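Local coordinates for protein glycosyl transferase (Staphylococcus aureus, PDB 5U02) that belongs to the glycosyltransferases and comprises, in the part modelled, a helical linker domain followed by two domains of the immunoglobulin-like E-set clan, at residues E100-Y103 with Q107-R110; L186-N189 with Y194-N197; F253-P258 with L295-V300. All coordinates share one frame; numbering follows the deposited sequence.

Interaction 1 of 3, residues E100-Y103 with Q107-R110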
loop_
_atom_site.group_PDB
_atom_site.type_symbol
_atom_site.label_atom_id
_atom_site.label_comp_id
_atom_site.label_asym_id
_atom_site.label_seq_id
_atom_site.Cartn_x
_atom_site.Cartn_y
_atom_site.Cartn_z
ATOM N N GLU A 100 -17.274 -6.934 27.162
ATOM C CA GLU A 100 -17.815 -5.709 26.580
ATOM C C GLU A 100 -16.713 -4.699 26.306
ATOM O O GLU A 100 -16.691 -4.067 25.241
ATOM C CB GLU A 100 -18.862 -5.103 27.506
ATOM C CG GLU A 100 -20.163 -5.847 27.529
ATOM C CD GLU A 100 -21.245 -5.026 28.180
ATOM O OE1 GLU A 100 -20.891 -4.084 28.916
ATOM O OE2 GLU A 100 -22.437 -5.306 27.947
ATOM N N GLU A 101 -15.787 -4.530 27.258
ATOM C CA GLU A 101 -14.572 -3.787 26.952
ATOM C C GLU A 101 -13.828 -4.406 25.780
ATOM O O GLU A 101 -13.432 -3.693 24.858
ATOM C CB GLU A 101 -13.656 -3.681 28.171
ATOM C CG GLU A 101 -14.274 -2.990 29.369
ATOM C CD GLU A 101 -13.255 -2.597 30.426
ATOM O OE1 GLU A 101 -13.569 -1.698 31.230
ATOM O OE2 GLU A 101 -12.157 -3.184 30.444
ATOM N N SER A 102 -13.646 -5.726 25.768
ATOM C CA SER A 102 -12.840 -6.308 24.693
ATOM C C SER A 102 -13.440 -6.061 23.307
ATOM O O SER A 102 -12.697 -5.941 22.326
ATOM C CB SER A 102 -12.608 -7.807 24.922
ATOM O OG SER A 102 -11.796 -8.056 26.057
ATOM N N TYR A 103 -14.766 -5.953 23.196
ATOM C CA TYR A 103 -15.356 -5.776 21.868
ATOM C C TYR A 103 -15.111 -4.377 21.311
ATOM O O TYR A 103 -14.988 -4.223 20.090
ATOM C CB TYR A 103 -16.866 -6.068 21.873
ATOM C CG TYR A 103 -17.215 -7.526 22.028
ATOM C CD1 TYR A 103 -16.351 -8.514 21.585
ATOM C CD2 TYR A 103 -18.388 -7.913 22.660
ATOM C CE1 TYR A 103 -16.656 -9.848 21.743
ATOM C CE2 TYR A 103 -18.705 -9.246 22.827
ATOM C CZ TYR A 103 -17.832 -10.212 22.366
ATOM O OH TYR A 103 -18.139 -11.543 22.529
ATOM N N GLN A 107 -9.174 -5.687 21.730
ATOM C CA GLN A 107 -8.011 -5.978 22.567
ATOM C C GLN A 107 -8.421 -7.130 23.474
ATOM O O GLN A 107 -9.136 -6.937 24.464
ATOM C CB GLN A 107 -7.574 -4.745 23.358
ATOM C CG GLN A 107 -6.847 -4.987 24.662
ATOM C CD GLN A 107 -5.357 -5.074 24.484
ATOM O OE1 GLN A 107 -4.698 -4.068 24.212
ATOM N NE2 GLN A 107 -4.809 -6.264 24.662
ATOM N N TYR A 108 -7.994 -8.328 23.107
ATOM C CA TYR A 108 -8.270 -9.533 23.864
ATOM C C TYR A 108 -6.980 -10.031 24.500
ATOM O O TYR A 108 -5.887 -9.816 23.969
ATOM C CB TYR A 108 -8.884 -10.603 22.957
ATOM C CG TYR A 108 -10.010 -10.065 22.099
ATOM C CD1 TYR A 108 -11.259 -9.815 22.645
ATOM C CD2 TYR A 108 -9.819 -9.782 20.754
ATOM C CE1 TYR A 108 -12.291 -9.306 21.879
ATOM C CE2 TYR A 108 -10.851 -9.273 19.976
ATOM C CZ TYR A 108 -12.086 -9.039 20.547
ATOM O OH TYR A 108 -13.123 -8.534 19.793
ATOM N N TYR A 109 -7.114 -10.674 25.659
ATOM C CA TYR A 109 -5.954 -11.296 26.288
ATOM C C TYR A 109 -5.289 -12.277 25.331
ATOM O O TYR A 109 -4.075 -12.216 25.101
ATOM C CB TYR A 109 -6.373 -11.986 27.587
ATOM C CG TYR A 109 -5.286 -12.812 28.234
ATOM C CD1 TYR A 109 -4.303 -12.215 29.014
ATOM C CD2 TYR A 109 -5.249 -14.190 28.074
ATOM C CE1 TYR A 109 -3.310 -12.966 29.605
ATOM C CE2 TYR A 109 -4.262 -14.948 28.662
ATOM C CZ TYR A 109 -3.297 -14.331 29.427
ATOM O OH TYR A 109 -2.310 -15.082 30.015
ATOM N N ARG A 110 -6.081 -13.168 24.740
ATOM C CA ARG A 110 -5.625 -14.097 23.718
ATOM C C ARG A 110 -6.710 -14.216 22.659
ATOM O O ARG A 110 -7.901 -14.177 22.983
ATOM C CB ARG A 110 -5.315 -15.477 24.312
ATOM C CG ARG A 110 -3.858 -15.897 24.210
ATOM C CD ARG A 110 -2.991 -15.164 25.221
ATOM N NE ARG A 110 -1.572 -15.246 24.888
ATOM C CZ ARG A 110 -0.616 -14.565 25.511
ATOM N NH1 ARG A 110 -0.924 -13.744 26.507
ATOM N NH2 ARG A 110 0.649 -14.700 25.135
#

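Interaction 2 of 3, residues L186-N189 with Y194-N197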
loop_
_atom_site.group_PDB
_atom_site.type_symbol
_atom_site.label_atom_id
_atom_site.label_comp_id
_atom_site.label_asym_id
_atom_site.label_seq_id
_atom_site.Cartn_x
_atom_site.Cartn_y
_atom_site.Cartn_z
ATOM N N LEU A 186 -4.278 3.771 1.730
ATOM C CA LEU A 186 -4.003 4.473 2.975
ATOM C C LEU A 186 -2.665 5.204 2.896
ATOM O O LEU A 186 -1.670 4.647 2.429
ATOM C CB LEU A 186 -3.994 3.473 4.131
ATOM C CG LEU A 186 -3.757 3.981 5.550
ATOM C CD1 LEU A 186 -4.871 4.905 5.980
ATOM C CD2 LEU A 186 -3.635 2.806 6.502
ATOM N N SER A 187 -2.641 6.458 3.353
ATOM C CA SER A 187 -1.410 7.244 3.333
ATOM C C SER A 187 -0.615 7.093 4.623
ATOM O O SER A 187 0.615 7.015 4.585
ATOM C CB SER A 187 -1.724 8.722 3.102
ATOM O OG SER A 187 -2.311 8.924 1.824
ATOM N N VAL A 188 -1.306 7.046 5.761
ATOM C CA VAL A 188 -0.698 6.869 7.075
ATOM C C VAL A 188 -1.830 6.584 8.051
ATOM O O VAL A 188 -2.967 7.016 7.837
ATOM C CB VAL A 188 0.109 8.116 7.499
ATOM C CG1 VAL A 188 -0.822 9.307 7.740
ATOM C CG2 VAL A 188 0.945 7.835 8.737
ATOM N N ASN A 189 -1.546 5.856 9.128
ATOM C CA ASN A 189 -2.542 5.723 10.177
ATOM C C ASN A 189 -1.878 5.835 11.539
ATOM O O ASN A 189 -0.762 5.354 11.745
ATOM C CB ASN A 189 -3.349 4.415 10.054
ATOM C CG ASN A 189 -2.542 3.181 10.366
ATOM O OD1 ASN A 189 -1.788 2.689 9.525
ATOM N ND2 ASN A 189 -2.731 2.640 11.567
ATOM N N TYR A 194 -7.247 6.797 10.289
ATOM C CA TYR A 194 -6.741 6.445 8.968
ATOM C C TYR A 194 -6.845 7.651 8.036
ATOM O O TYR A 194 -7.946 8.150 7.781
ATOM C CB TYR A 194 -7.507 5.242 8.414
ATOM C CG TYR A 194 -7.239 3.972 9.201
ATOM C CD1 TYR A 194 -7.944 3.685 10.366
ATOM C CD2 TYR A 194 -6.248 3.085 8.800
ATOM C CE1 TYR A 194 -7.685 2.536 11.093
ATOM C CE2 TYR A 194 -5.980 1.937 9.515
ATOM C CZ TYR A 194 -6.703 1.669 10.661
ATOM O OH TYR A 194 -6.452 0.532 11.391
ATOM N N ARG A 195 -5.699 8.101 7.521
ATOM C CA ARG A 195 -5.597 9.319 6.725
ATOM C C ARG A 195 -5.350 8.980 5.261
ATOM O O ARG A 195 -4.445 8.203 4.944
ATOM C CB ARG A 195 -4.473 10.213 7.248
ATOM C CG ARG A 195 -4.115 11.374 6.330
ATOM C CD ARG A 195 -3.049 12.233 6.973
ATOM N NE ARG A 195 -3.547 12.844 8.198
ATOM C CZ ARG A 195 -3.655 14.153 8.385
ATOM N NH1 ARG A 195 -3.268 14.992 7.433
ATOM N NH2 ARG A 195 -4.130 14.618 9.532
ATOM N N PHE A 196 -6.138 9.582 4.377
ATOM C CA PHE A 196 -6.044 9.345 2.943
ATOM C C PHE A 196 -5.769 10.665 2.238
ATOM O O PHE A 196 -6.514 11.637 2.418
ATOM C CB PHE A 196 -7.327 8.704 2.404
ATOM C CG PHE A 196 -7.622 7.347 2.982
ATOM C CD1 PHE A 196 -8.291 7.215 4.195
ATOM C CD2 PHE A 196 -7.206 6.204 2.321
ATOM C CE1 PHE A 196 -8.558 5.957 4.726
ATOM C CE2 PHE A 196 -7.460 4.952 2.840
ATOM C CZ PHE A 196 -8.138 4.824 4.044
ATOM N N ASN A 197 -4.687 10.704 1.452
ATOM C CA ASN A 197 -4.398 11.808 0.542
ATOM C C ASN A 197 -4.908 11.412 -0.837
ATOM O O ASN A 197 -4.361 10.497 -1.462
ATOM C CB ASN A 197 -2.902 12.115 0.490
ATOM C CG ASN A 197 -2.335 12.515 1.839
ATOM O OD1 ASN A 197 -3.004 13.153 2.646
ATOM N ND2 ASN A 197 -1.088 12.133 2.088
#

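Interaction 3 of 3, residues F253-P258 with L295-V300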
loop_
_atom_site.group_PDB
_atom_site.type_symbol
_atom_site.label_atom_id
_atom_site.label_comp_id
_atom_site.label_asym_id
_atom_site.label_seq_id
_atom_site.Cartn_x
_atom_site.Cartn_y
_atom_site.Cartn_z
ATOM N N PHE A 253 -13.076 23.227 -17.850
ATOM C CA PHE A 253 -13.059 23.488 -16.420
ATOM C C PHE A 253 -14.225 22.794 -15.732
ATOM O O PHE A 253 -15.325 22.701 -16.287
ATOM C CB PHE A 253 -13.101 24.989 -16.142
ATOM C CG PHE A 253 -11.796 25.677 -16.402
ATOM C CD1 PHE A 253 -10.840 25.772 -15.404
ATOM C CD2 PHE A 253 -11.517 26.213 -17.649
ATOM C CE1 PHE A 253 -9.636 26.398 -15.639
ATOM C CE2 PHE A 253 -10.314 26.843 -17.890
ATOM C CZ PHE A 253 -9.372 26.933 -16.883
ATOM N N TYR A 254 -13.968 22.309 -14.519
ATOM C CA TYR A 254 -14.949 21.593 -13.721
ATOM C C TYR A 254 -14.830 22.036 -12.274
ATOM O O TYR A 254 -13.809 22.590 -11.854
ATOM C CB TYR A 254 -14.754 20.072 -13.792
ATOM C CG TYR A 254 -14.795 19.483 -15.188
ATOM C CD1 TYR A 254 -13.690 19.553 -16.025
ATOM C CD2 TYR A 254 -15.926 18.821 -15.649
ATOM C CE1 TYR A 254 -13.719 19.001 -17.297
ATOM C CE2 TYR A 254 -15.963 18.266 -16.917
ATOM C CZ TYR A 254 -14.857 18.362 -17.735
ATOM O OH TYR A 254 -14.889 17.815 -18.993
ATOM N N ARG A 255 -15.889 21.782 -11.512
ATOM C CA ARG A 255 -15.852 21.931 -10.067
ATOM C C ARG A 255 -16.040 20.565 -9.425
ATOM O O ARG A 255 -16.814 19.736 -9.919
ATOM C CB ARG A 255 -16.917 22.918 -9.557
ATOM C CG ARG A 255 -18.373 22.556 -9.861
ATOM C CD ARG A 255 -19.307 23.531 -9.143
ATOM N NE ARG A 255 -20.700 23.452 -9.583
ATOM C CZ ARG A 255 -21.644 22.756 -8.956
ATOM N NH1 ARG A 255 -21.341 22.067 -7.863
ATOM N NH2 ARG A 255 -22.890 22.745 -9.416
ATOM N N LEU A 256 -15.290 20.325 -8.351
ATOM C CA LEU A 256 -15.459 19.158 -7.491
ATOM C C LEU A 256 -16.014 19.684 -6.175
ATOM O O LEU A 256 -15.350 20.469 -5.488
ATOM C CB LEU A 256 -14.141 18.411 -7.291
ATOM C CG LEU A 256 -14.139 17.116 -6.479
ATOM C CD1 LEU A 256 -15.054 16.108 -7.127
ATOM C CD2 LEU A 256 -12.730 16.533 -6.346
ATOM N N THR A 257 -17.233 19.279 -5.841
ATOM C CA THR A 257 -17.969 19.856 -4.715
ATOM C C THR A 257 -18.312 18.772 -3.709
ATOM O O THR A 257 -19.181 17.924 -3.992
ATOM C CB THR A 257 -19.248 20.542 -5.204
ATOM O OG1 THR A 257 -18.925 21.518 -6.203
ATOM C CG2 THR A 257 -19.972 21.228 -4.048
ATOM N N PRO A 258 -17.664 18.732 -2.546
ATOM C CA PRO A 258 -18.144 17.854 -1.476
ATOM C C PRO A 258 -19.489 18.333 -0.962
ATOM O O PRO A 258 -19.776 19.533 -0.927
ATOM C CB PRO A 258 -17.063 17.975 -0.393
ATOM C CG PRO A 258 -15.852 18.500 -1.111
ATOM C CD PRO A 258 -16.390 19.382 -2.199
ATOM N N LEU A 295 -18.034 33.448 -7.302
ATOM C CA LEU A 295 -19.250 34.255 -7.383
ATOM C C LEU A 295 -20.438 33.559 -6.725
ATOM O O LEU A 295 -21.205 34.193 -5.992
ATOM C CB LEU A 295 -19.567 34.583 -8.841
ATOM C CG LEU A 295 -18.421 35.214 -9.631
ATOM C CD1 LEU A 295 -18.873 35.541 -11.045
ATOM C CD2 LEU A 295 -17.888 36.459 -8.918
ATOM N N ASP A 296 -20.610 32.258 -6.983
ATOM C CA ASP A 296 -21.742 31.504 -6.460
ATOM C C ASP A 296 -21.380 30.617 -5.283
ATOM O O ASP A 296 -22.272 30.226 -4.522
ATOM C CB ASP A 296 -22.358 30.633 -7.563
ATOM C CG ASP A 296 -22.964 31.466 -8.705
ATOM O OD1 ASP A 296 -23.240 32.663 -8.492
ATOM O OD2 ASP A 296 -23.171 30.912 -9.799
ATOM N N ARG A 297 -20.103 30.286 -5.134
ATOM C CA ARG A 297 -19.641 29.388 -4.091
ATOM C C ARG A 297 -18.158 29.654 -3.894
ATOM O O ARG A 297 -17.494 30.231 -4.759
ATOM C CB ARG A 297 -19.899 27.923 -4.463
ATOM C CG ARG A 297 -19.062 27.446 -5.646
ATOM C CD ARG A 297 -19.479 26.066 -6.138
ATOM N NE ARG A 297 -20.592 26.112 -7.083
ATOM C CZ ARG A 297 -21.780 25.557 -6.874
ATOM N NH1 ARG A 297 -22.028 24.903 -5.748
ATOM N NH2 ARG A 297 -22.721 25.654 -7.798
ATOM N N GLY A 298 -17.642 29.246 -2.743
ATOM C CA GLY A 298 -16.226 29.387 -2.501
ATOM C C GLY A 298 -15.421 28.343 -3.252
ATOM O O GLY A 298 -15.872 27.221 -3.481
ATOM N N TYR A 299 -14.211 28.735 -3.648
ATOM C CA TYR A 299 -13.232 27.837 -4.246
ATOM C C TYR A 299 -11.960 27.881 -3.415
ATOM O O TYR A 299 -11.424 28.963 -3.148
ATOM C CB TYR A 299 -12.932 28.224 -5.698
ATOM C CG TYR A 299 -13.959 27.723 -6.683
ATOM C CD1 TYR A 299 -15.126 28.446 -6.935
ATOM C CD2 TYR A 299 -13.766 26.527 -7.362
ATOM C CE1 TYR A 299 -16.069 27.986 -7.833
ATOM C CE2 TYR A 299 -14.702 26.061 -8.262
ATOM C CZ TYR A 299 -15.851 26.793 -8.494
ATOM O OH TYR A 299 -16.785 26.328 -9.391
ATOM N N VAL A 300 -11.483 26.711 -3.001
ATOM C CA VAL A 300 -10.299 26.605 -2.160
ATOM C C VAL A 300 -9.117 26.213 -3.034
ATOM O O VAL A 300 -9.199 25.252 -3.812
ATOM C CB VAL A 300 -10.506 25.593 -1.019
ATOM C CG1 VAL A 300 -11.278 26.237 0.122
ATOM C CG2 VAL A 300 -11.227 24.350 -1.523
#

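Interaction 1 of 3, residues E100-Y103 with Q107-R110
The hydroxyl of S102 is hydrogen-bonded to T98 O, one turn earlier in helix 93-105, and also comes within 3.3 Å of Q107 O, at a helix-to-strand turn where that helix meets the segment leading into strand 110-114. The approach to Q107 is a close contact and not a hydrogen bond; no hydrogen bond crosses between 100-103 and 107-110, so the two are held together mainly by packing. With CA atoms 5.3 Å apart, S102 and Q107 are the nearest pair of backbones, while the amide of Q107 runs away from the helix.

Most of the packing falls to Y108. Its CG is anti to the carbonyl carbon (chi1 -48°), which swings the ring back against the helix. There the methylene of S102 comes obliquely to the ring, with S102 CB 3.3 Å from Y108 CD1 and almost as near to CE1. The carbonyl of the same serine follows further along, S102 O lying 3.4 Å from Y108 CE1. Beyond it the side chain of Y103 crosses that of Y108 at about a right angle, and the two meet edge to edge: Y108 OH lies in the plane of the Y103 ring, 3.7 Å from Y103 CD1.

Neither phenol relies on the other for its polar bond, since Y108 OH is hydrogen-bonded to M161 O and Y103 OH to K80 O. F122 touches both S102 and Y103, while L118 and I120 of strand 117-121 pack on Y108. The turn thereby seats the end of the linker helix on the small antiparallel sheet that follows, the two tyrosines making their closest carbon approach at 4.1 Å between Y103 CD1 and Y108 CE1.

Interaction 2 of 3, residues L186-N189 with Y194-N197
S187 and V188 both turn their amides to R195 O, forming a classic beta bulge in the antiparallel hairpin of strands 181-190 and 193-199. The bond from S187 N to R195 O is 3.0 Å long, whereas that from V188 N to the same oxygen is weak. In return R195 N donates to V188 O almost straight (3.0 Å, 163°), and N197 N reaches the side-chain oxygen S187 OG at 3.0 Å.

The tight side is the face bearing N189 and Y194, which L186 and F196 extend. L186 CG is anti to the backbone N (chi1 -179°), which carries the two methyls between two rings: CD1 stands over one face of F196, 4.1 Å from the ring centroid, and CD2 meets the edge of Y194, 3.5 Å from Y194 CD2. N189 runs alongside Y194, the amide and ring planes 12° apart and N189 CB 3.4 Å from Y194 CD2; the amide nitrogen N189 ND2 is hydrogen-bonded to N191 O. V169 of strand 168-175 packs on L186, Y194 and F196, and Y194 OH bonds to the hydroxyl of Y167.

The face of V188 and R195 is looser within the hairpin. The arginine chain bends at chi3 and heads away toward a second subunit, whose A205 packs on R195 and whose D202 takes a hydrogen bond from N197 ND2. What V188 holds of the arginine is its aliphatic stem, CG1 lying 3.8 Å from R195 CD.

Interaction 3 of 3, residues F253-P258 with L295-V300
R255 and R297 lay their guanidinium groups flat on one another, a stacked arginine pair at the joint between the two E-set domains. R255 projects from strand 252-260 of the first domain and R297 from the loop that follows strand 289-294 in the second. The planes are only 11° apart and the group centres 3.5 Å, although the two side chains arrive at about a right angle. R297 NH2 sits over the middle of the R255 group, 3.3 Å from R255 CZ, whereas R255 CZ lies toward the rim of the R297 group. The stack is therefore offset.

The two chains differ in shape. R255 is extended from CG to NE, but R297 turns at chi3 (85°), and this bend helps to bring its flat end nearly parallel to its partner. Each group also has a polar partner off the stack. R255 NH1 donates to T257 OG1 at 3.0 Å, the oxygen lying in the guanidinium plane; T257 is two residues along the same strand, and the bond helps to fix the rotation of the group. R297 NH1 forms a salt bridge with E242, whose carboxylate probably eases the pairing of the two positive charges.

Y299 meets R255 closer to the backbone. Its side chain crosses the arginine at about a right angle, and its ring stands 83° from the guanidinium plane, so it does not join the stack. Instead, the phenol end abuts the aliphatic stem: Y299 OH is 3.4 Å from R255 CB. S244, L246 of strand 245-249 and I274 of strand 267-274 also touch Y299, placing the loop of the second domain against the sheet of the first. An imidazole molecule, probably from crystallisation, is bound beside R255. Nearer the stack, R297 NE lies 3.5 Å from R255 CD.

Overall arrangement
From the N terminus, the chain runs through the helical linker to interaction 1, which closes a short turn between helix 93-105 and the three-stranded sheet that follows. Interaction 2 then closes the hairpin of strands 181-190 and 193-199 in the first E-set domain. Interaction 3 closes a far longer stretch of chain, with 36 residues between its segments, most of them in strands, and ties that domain's strand 252-260 to the second domain. The three contacts follow in series, without nesting or crossing. Interactions 2 and 3 both reach the large antiparallel sheet, their centres about 25 Å apart, while interactions 1 and 3 lie on opposite sides of the chain's centre, about 46 Å between centres.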